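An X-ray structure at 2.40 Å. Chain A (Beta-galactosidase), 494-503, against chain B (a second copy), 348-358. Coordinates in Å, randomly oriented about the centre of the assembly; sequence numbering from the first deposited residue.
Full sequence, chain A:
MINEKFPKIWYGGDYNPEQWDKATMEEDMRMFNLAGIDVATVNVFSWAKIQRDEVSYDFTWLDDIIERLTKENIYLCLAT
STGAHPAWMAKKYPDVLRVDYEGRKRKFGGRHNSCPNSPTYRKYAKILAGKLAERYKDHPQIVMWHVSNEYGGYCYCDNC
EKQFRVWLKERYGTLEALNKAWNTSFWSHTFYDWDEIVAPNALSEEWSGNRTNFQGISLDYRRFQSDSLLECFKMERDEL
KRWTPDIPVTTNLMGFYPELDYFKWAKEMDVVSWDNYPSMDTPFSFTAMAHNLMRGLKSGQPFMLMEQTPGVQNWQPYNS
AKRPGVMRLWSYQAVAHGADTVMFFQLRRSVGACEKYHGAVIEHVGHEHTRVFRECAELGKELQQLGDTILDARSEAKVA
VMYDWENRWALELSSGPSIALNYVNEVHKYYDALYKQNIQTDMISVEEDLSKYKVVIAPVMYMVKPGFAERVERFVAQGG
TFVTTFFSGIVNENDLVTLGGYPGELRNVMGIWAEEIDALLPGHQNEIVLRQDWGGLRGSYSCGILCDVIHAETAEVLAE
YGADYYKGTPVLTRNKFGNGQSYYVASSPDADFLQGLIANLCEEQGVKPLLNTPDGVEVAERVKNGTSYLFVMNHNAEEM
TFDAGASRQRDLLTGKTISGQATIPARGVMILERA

Chain A (494-503) NDLVTLGGYP
Chain B (348-358) RRSVGACEKYH

Contacts between copies of one protein need no regular secondary structure: a single backbone hydrogen bond can fix the register while side chains close around it. Segments 494-503 of chain A and 348-358 of chain B of this beta-galactosidase illustrate the principle, burying 409 Å² between two irregular loops.

Chain B supplies a compact platform. A cis peptide joins V351(B) to G352(B), and two overlapping type I turns follow, A353(B) to K356(B) and E355(B) to H358(B), closed by K356(B) N to A353(B) O at 3.3 Å and H358(B) N to E355(B) O at 3.2 Å.

Along chain A, N494(A) makes no contact. D495(A) has positive phi (63/29), and its t side chain starts sideways before its end reaches chain B, where OD2 forms a salt bridge with K356(B) NZ at 3.1 Å. The lysine, p at chi1 and t at chi2 with off-well chi3 and chi4, also directs NZ to A353(B) O at 3.2 Å, so its charge is held by a carboxylate across the interface and a carbonyl of its own turn.

From here chain A is extended. L496(A) (-96/132; m, t) places CD2 3.9 Å from V351(B) CG1, while its CA lies 3.4 Å from V351(B) O in a CA-H...O contact. The same carbonyl accepts the one hydrogen bond across the stretches, from V497(A) N at a short 2.5 Å and a nearly linear 170°. V497(A) and V351(B) accordingly form the closest register pair, CA to CA 5.2 Å.

V497(A) (-63/128, chi1 t) points toward chain B. Its CB lies 4.1 Å from V351(B) CG2, and its CG2 approaches K356(B) CD at 3.9 Å and Y357(B) CE1 at 4.2 Å, meeting the tyrosine ring obliquely. Thus the lysine's aliphatic portion contributes to apolar packing although its amine is paired with an acid.

T498(A) (-76/109) turns away, whereas L499(A) (-76/164; m, t) points toward chain B and sets CD2 3.7 Å from V351(B) CG2. V351(B), with chi1 off-well at 100°, therefore meets three chain A side chains. G500(A) (110/-14) and G501(A) (127/130) adopt backbone angles that would jam a CB against the preceding carbonyl oxygen.

Y502(A) (-68/147; chi1 m, chi2 135°) points toward chain B, its OH over one face of the R349(B) guanidinium, 4.4 Å from NH2. That arginine is anchored by NE to K356(B) O at 3.1 Å. A cis peptide then leads into P503(A), beyond the contact.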

ATOM      1  N   ASN A 494     -12.290  10.790 -28.156  1.00 22.06           N
ATOM      2  CA  ASN A 494     -12.696   9.477 -27.676  1.00 22.47           C
ATOM      3  C   ASN A 494     -11.541   8.602 -27.247  1.00 23.08           C
ATOM      4  O   ASN A 494     -11.712   7.420 -26.951  1.00 23.33           O
ATOM      5  CB  ASN A 494     -13.563   8.773 -28.708  1.00 24.35           C
ATOM      6  CG  ASN A 494     -15.016   9.188 -28.602  1.00 26.15           C
ATOM      7  OD1 ASN A 494     -15.597   9.178 -27.508  1.00 31.55           O
ATOM      8  ND2 ASN A 494     -15.601   9.587 -29.719  1.00 22.26           N
ATOM      9  N   ASP A 495     -10.368   9.216 -27.194  1.00 26.90           N
ATOM     10  CA  ASP A 495      -9.128   8.529 -26.875  1.00 24.48           C
ATOM     11  C   ASP A 495      -8.790   7.477 -27.924  1.00 21.51           C
ATOM     12  O   ASP A 495      -8.150   6.484 -27.616  1.00 22.90           O
ATOM     13  CB  ASP A 495      -9.153   7.924 -25.470  1.00 20.66           C
ATOM     14  CG  ASP A 495      -7.753   7.648 -24.936  1.00 26.88           C
ATOM     15  OD1 ASP A 495      -6.850   8.468 -25.190  1.00 31.08           O
ATOM     16  OD2 ASP A 495      -7.540   6.607 -24.285  1.00 26.00           O
ATOM     17  N   LEU A 496      -9.227   7.716 -29.160  1.00 21.06           N
ATOM     18  CA  LEU A 496      -8.819   6.916 -30.314  1.00 23.77           C
ATOM     19  C   LEU A 496      -7.654   7.580 -31.065  1.00 29.15           C
ATOM     20  O   LEU A 496      -7.696   8.780 -31.386  1.00 26.21           O
ATOM     21  CB  LEU A 496      -9.987   6.725 -31.281  1.00 23.23           C
ATOM     22  CG  LEU A 496     -11.167   5.883 -30.807  1.00 27.81           C
ATOM     23  CD1 LEU A 496     -12.266   5.890 -31.856  1.00 20.76           C
ATOM     24  CD2 LEU A 496     -10.712   4.459 -30.476  1.00 26.17           C
ATOM     25  N   VAL A 497      -6.626   6.794 -31.365  1.00 20.48           N
ATOM     26  CA  VAL A 497      -5.439   7.323 -32.021  1.00 23.20           C
ATOM     27  C   VAL A 497      -5.719   7.889 -33.418  1.00 25.41           C
ATOM     28  O   VAL A 497      -6.324   7.231 -34.272  1.00 25.37           O
ATOM     29  CB  VAL A 497      -4.329   6.261 -32.111  1.00 24.27           C
ATOM     30  CG1 VAL A 497      -3.075   6.849 -32.764  1.00 23.86           C
ATOM     31  CG2 VAL A 497      -4.025   5.701 -30.733  1.00 21.75           C
ATOM     32  N   THR A 498      -5.279   9.124 -33.626  1.00 23.63           N
ATOM     33  CA  THR A 498      -5.292   9.762 -34.936  1.00 21.10           C
ATOM     34  C   THR A 498      -4.151   9.166 -35.765  1.00 23.03           C
ATOM     35  O   THR A 498      -2.977   9.418 -35.487  1.00 25.09           O
ATOM     36  CB  THR A 498      -5.096  11.292 -34.772  1.00 27.29           C
ATOM     37  OG1 THR A 498      -6.240  11.850 -34.103  1.00 21.64           O
ATOM     38  CG2 THR A 498      -4.878  11.994 -36.133  1.00 19.84           C
ATOM     39  N   LEU A 499      -4.497   8.356 -36.761  1.00 24.18           N
ATOM     40  CA  LEU A 499      -3.508   7.620 -37.559  1.00 24.05           C
ATOM     41  C   LEU A 499      -2.765   8.501 -38.586  1.00 24.51           C
ATOM     42  O   LEU A 499      -3.203   9.605 -38.905  1.00 28.49           O
ATOM     43  CB  LEU A 499      -4.201   6.451 -38.264  1.00 22.23           C
ATOM     44  CG  LEU A 499      -4.923   5.493 -37.302  1.00 25.52           C
ATOM     45  CD1 LEU A 499      -5.716   4.451 -38.040  1.00 18.16           C
ATOM     46  CD2 LEU A 499      -3.918   4.824 -36.378  1.00 26.00           C
ATOM     47  N   GLY A 500      -1.644   8.014 -39.104  1.00 25.44           N
ATOM     48  CA  GLY A 500      -0.919   8.735 -40.141  1.00 26.64           C
ATOM     49  C   GLY A 500       0.416   9.314 -39.691  1.00 31.27           C
ATOM     50  O   GLY A 500       1.232   9.715 -40.518  1.00 36.35           O
ATOM     51  N   GLY A 501       0.636   9.351 -38.379  1.00 26.37           N
ATOM     52  CA  GLY A 501       1.869   9.871 -37.810  1.00 25.02           C
ATOM     53  C   GLY A 501       1.612  10.936 -36.759  1.00 24.43           C
ATOM     54  O   GLY A 501       0.856  11.874 -36.981  1.00 27.09           O
ATOM     55  N   TYR A 502       2.235  10.796 -35.600  1.00 24.48           N
ATOM     56  CA  TYR A 502       2.132  11.825 -34.583  1.00 22.00           C
ATOM     57  C   TYR A 502       2.860  13.037 -35.131  1.00 26.29           C
ATOM     58  O   TYR A 502       3.853  12.885 -35.853  1.00 28.28           O
ATOM     59  CB  TYR A 502       2.814  11.347 -33.310  1.00 22.16           C
ATOM     60  CG  TYR A 502       2.477   9.916 -32.923  1.00 22.53           C
ATOM     61  CD1 TYR A 502       3.477   9.038 -32.514  1.00 24.77           C
ATOM     62  CD2 TYR A 502       1.164   9.454 -32.934  1.00 19.27           C
ATOM     63  CE1 TYR A 502       3.188   7.733 -32.146  1.00 22.80           C
ATOM     64  CE2 TYR A 502       0.862   8.152 -32.560  1.00 20.46           C
ATOM     65  CZ  TYR A 502       1.878   7.297 -32.167  1.00 23.80           C
ATOM     66  OH  TYR A 502       1.602   6.005 -31.796  1.00 25.70           O
ATOM     67  N   PRO A 503       2.400  14.249 -34.785  1.00 23.91           N
ATOM     68  CA  PRO A 503       1.286  14.568 -33.891  1.00 22.24           C
ATOM     69  C   PRO A 503       0.010  14.891 -34.659  1.00 25.47           C
ATOM     70  O   PRO A 503      -0.647  15.906 -34.394  1.00 23.09           O
ATOM     71  CB  PRO A 503       1.790  15.818 -33.172  1.00 25.76           C
ATOM     72  CG  PRO A 503       2.560  16.538 -34.254  1.00 25.67           C
ATOM     73  CD  PRO A 503       3.171  15.456 -35.135  1.00 23.88           C
TER
ATOM     74  N   ARG B 348      -0.280  -5.358 -36.218  1.00 23.42           N
ATOM     75  CA  ARG B 348      -0.656  -3.954 -36.391  1.00 27.11           C
ATOM     76  C   ARG B 348      -1.295  -3.392 -35.111  1.00 25.32           C
ATOM     77  O   ARG B 348      -2.164  -4.017 -34.510  1.00 23.33           O
ATOM     78  CB  ARG B 348      -1.564  -3.771 -37.623  1.00 26.97           C
ATOM     79  CG  ARG B 348      -2.586  -2.631 -37.517  1.00 30.81           C
ATOM     80  CD  ARG B 348      -2.499  -1.596 -38.647  1.00 33.19           C
ATOM     81  NE  ARG B 348      -2.391  -2.181 -39.986  1.00 35.80           N
ATOM     82  CZ  ARG B 348      -2.150  -1.476 -41.094  1.00 33.75           C
ATOM     83  NH1 ARG B 348      -2.011  -0.155 -41.034  1.00 25.26           N
ATOM     84  NH2 ARG B 348      -2.058  -2.089 -42.271  1.00 30.98           N
ATOM     85  N   ARG B 349      -0.837  -2.222 -34.686  1.00 24.09           N
ATOM     86  CA  ARG B 349      -1.295  -1.643 -33.430  1.00 28.74           C
ATOM     87  C   ARG B 349      -2.802  -1.440 -33.402  1.00 28.91           C
ATOM     88  O   ARG B 349      -3.417  -1.102 -34.418  1.00 24.00           O
ATOM     89  CB  ARG B 349      -0.580  -0.314 -33.144  1.00 28.74           C
ATOM     90  CG  ARG B 349       0.796  -0.483 -32.537  1.00 27.06           C
ATOM     91  CD  ARG B 349       1.576   0.821 -32.517  1.00 32.12           C
ATOM     92  NE  ARG B 349       1.580   1.486 -31.217  1.00 34.56           N
ATOM     93  CZ  ARG B 349       2.674   1.863 -30.558  1.00 29.21           C
ATOM     94  NH1 ARG B 349       3.876   1.642 -31.060  1.00 22.31           N
ATOM     95  NH2 ARG B 349       2.557   2.469 -29.386  1.00 36.65           N
ATOM     96  N   SER B 350      -3.389  -1.667 -32.232  1.00 24.67           N
ATOM     97  CA  SER B 350      -4.774  -1.307 -31.996  1.00 23.62           C
ATOM     98  C   SER B 350      -4.840   0.210 -31.831  1.00 25.40           C
ATOM     99  O   SER B 350      -3.803   0.888 -31.787  1.00 23.81           O
ATOM    100  CB  SER B 350      -5.318  -2.022 -30.757  1.00 27.10           C
ATOM    101  OG  SER B 350      -4.576  -1.660 -29.612  1.00 27.90           O
ATOM    102  N   VAL B 351      -6.051   0.741 -31.702  1.00 26.72           N
ATOM    103  CA  VAL B 351      -6.268   2.150 -31.999  1.00 22.86           C
ATOM    104  C   VAL B 351      -6.864   3.074 -30.926  1.00 24.14           C
ATOM    105  O   VAL B 351      -6.733   4.282 -31.050  1.00 29.76           O
ATOM    106  CB  VAL B 351      -7.075   2.301 -33.328  1.00 29.36           C
ATOM    107  CG1 VAL B 351      -8.561   2.559 -33.056  1.00 25.81           C
ATOM    108  CG2 VAL B 351      -6.492   3.395 -34.173  1.00 29.34           C
ATOM    109  N   GLY B 352      -7.509   2.582 -29.874  1.00 25.71           N
ATOM    110  CA  GLY B 352      -7.599   1.203 -29.453  1.00 30.49           C
ATOM    111  C   GLY B 352      -8.065   1.404 -28.026  1.00 32.95           C
ATOM    112  O   GLY B 352      -8.555   2.479 -27.700  1.00 41.04           O
ATOM    113  N   ALA B 353      -7.914   0.419 -27.161  1.00 33.83           N
ATOM    114  CA  ALA B 353      -8.137   0.682 -25.739  1.00 25.69           C
ATOM    115  C   ALA B 353      -6.777   0.588 -25.029  1.00 27.85           C
ATOM    116  O   ALA B 353      -5.826   1.268 -25.425  1.00 25.41           O
ATOM    117  CB  ALA B 353      -9.154  -0.309 -25.160  1.00 26.31           C
ATOM    118  N   CYS B 354      -6.657  -0.279 -24.028  1.00 22.86           N
ATOM    119  CA  CYS B 354      -5.433  -0.308 -23.214  1.00 25.95           C
ATOM    120  C   CYS B 354      -4.140  -0.736 -23.934  1.00 30.36           C
ATOM    121  O   CYS B 354      -3.055  -0.595 -23.376  1.00 32.03           O
ATOM    122  CB  CYS B 354      -5.619  -1.138 -21.935  1.00 22.72           C
ATOM    123  SG  CYS B 354      -5.588  -2.947 -22.141  1.00 26.06           S
ATOM    124  N   GLU B 355      -4.235  -1.246 -25.157  1.00 26.26           N
ATOM    125  CA  GLU B 355      -3.028  -1.693 -25.851  1.00 26.93           C
ATOM    126  C   GLU B 355      -2.637  -0.855 -27.067  1.00 27.87           C
ATOM    127  O   GLU B 355      -1.850  -1.307 -27.897  1.00 27.63           O
ATOM    128  CB  GLU B 355      -3.124  -3.178 -26.220  1.00 28.38           C
ATOM    129  CG  GLU B 355      -3.127  -4.105 -25.000  1.00 33.37           C
ATOM    130  CD  GLU B 355      -3.152  -5.585 -25.360  1.00 34.64           C
ATOM    131  OE1 GLU B 355      -2.973  -6.425 -24.446  1.00 31.29           O
ATOM    132  OE2 GLU B 355      -3.354  -5.910 -26.553  1.00 32.73           O
ATOM    133  N   LYS B 356      -3.174   0.363 -27.160  1.00 26.05           N
ATOM    134  CA  LYS B 356      -2.860   1.273 -28.267  1.00 26.45           C
ATOM    135  C   LYS B 356      -1.390   1.723 -28.242  1.00 29.38           C
ATOM    136  O   LYS B 356      -0.829   2.086 -29.282  1.00 24.36           O
ATOM    137  CB  LYS B 356      -3.813   2.485 -28.291  1.00 25.18           C
ATOM    138  CG  LYS B 356      -4.064   3.152 -26.927  1.00 27.50           C
ATOM    139  CD  LYS B 356      -4.659   4.556 -27.088  1.00 28.23           C
ATOM    140  CE  LYS B 356      -5.707   4.922 -26.025  1.00 28.46           C
ATOM    141  NZ  LYS B 356      -5.502   4.334 -24.659  1.00 21.53           N
ATOM    142  N   TYR B 357      -0.766   1.672 -27.065  1.00 27.91           N
ATOM    143  CA  TYR B 357       0.650   2.030 -26.940  1.00 28.44           C
ATOM    144  C   TYR B 357       1.558   0.830 -26.705  1.00 28.84           C
ATOM    145  O   TYR B 357       2.684   0.967 -26.234  1.00 30.79           O
ATOM    146  CB  TYR B 357       0.842   3.127 -25.888  1.00 28.35           C
ATOM    147  CG  TYR B 357      -0.045   4.292 -26.214  1.00 27.64           C
ATOM    148  CD1 TYR B 357      -0.146   4.744 -27.522  1.00 23.88           C
ATOM    149  CD2 TYR B 357      -0.841   4.886 -25.248  1.00 25.07           C
ATOM    150  CE1 TYR B 357      -0.988   5.774 -27.853  1.00 28.26           C
ATOM    151  CE2 TYR B 357      -1.680   5.928 -25.569  1.00 23.88           C
ATOM    152  CZ  TYR B 357      -1.750   6.364 -26.872  1.00 23.86           C
ATOM    153  OH  TYR B 357      -2.580   7.397 -27.204  1.00 28.46           O
ATOM    154  N   HIS B 358       1.057  -0.350 -27.053  1.00 28.20           N
ATOM    155  CA  HIS B 358       1.897  -1.531 -27.136  1.00 25.79           C
ATOM    156  C   HIS B 358       2.422  -1.622 -28.571  1.00 28.77           C
ATOM    157  O   HIS B 358       1.687  -1.350 -29.530  1.00 26.29           O
ATOM    158  CB  HIS B 358       1.097  -2.788 -26.762  1.00 25.71           C
ATOM    159  CG  HIS B 358       1.886  -4.058 -26.860  1.00 28.95           C
ATOM    160  ND1 HIS B 358       2.076  -4.901 -25.785  1.00 31.99           N
ATOM    161  CD2 HIS B 358       2.540  -4.624 -27.900  1.00 22.13           C
ATOM    162  CE1 HIS B 358       2.812  -5.932 -26.158  1.00 22.69           C
ATOM    163  NE2 HIS B 358       3.099  -5.791 -27.440  1.00 25.02           N
TER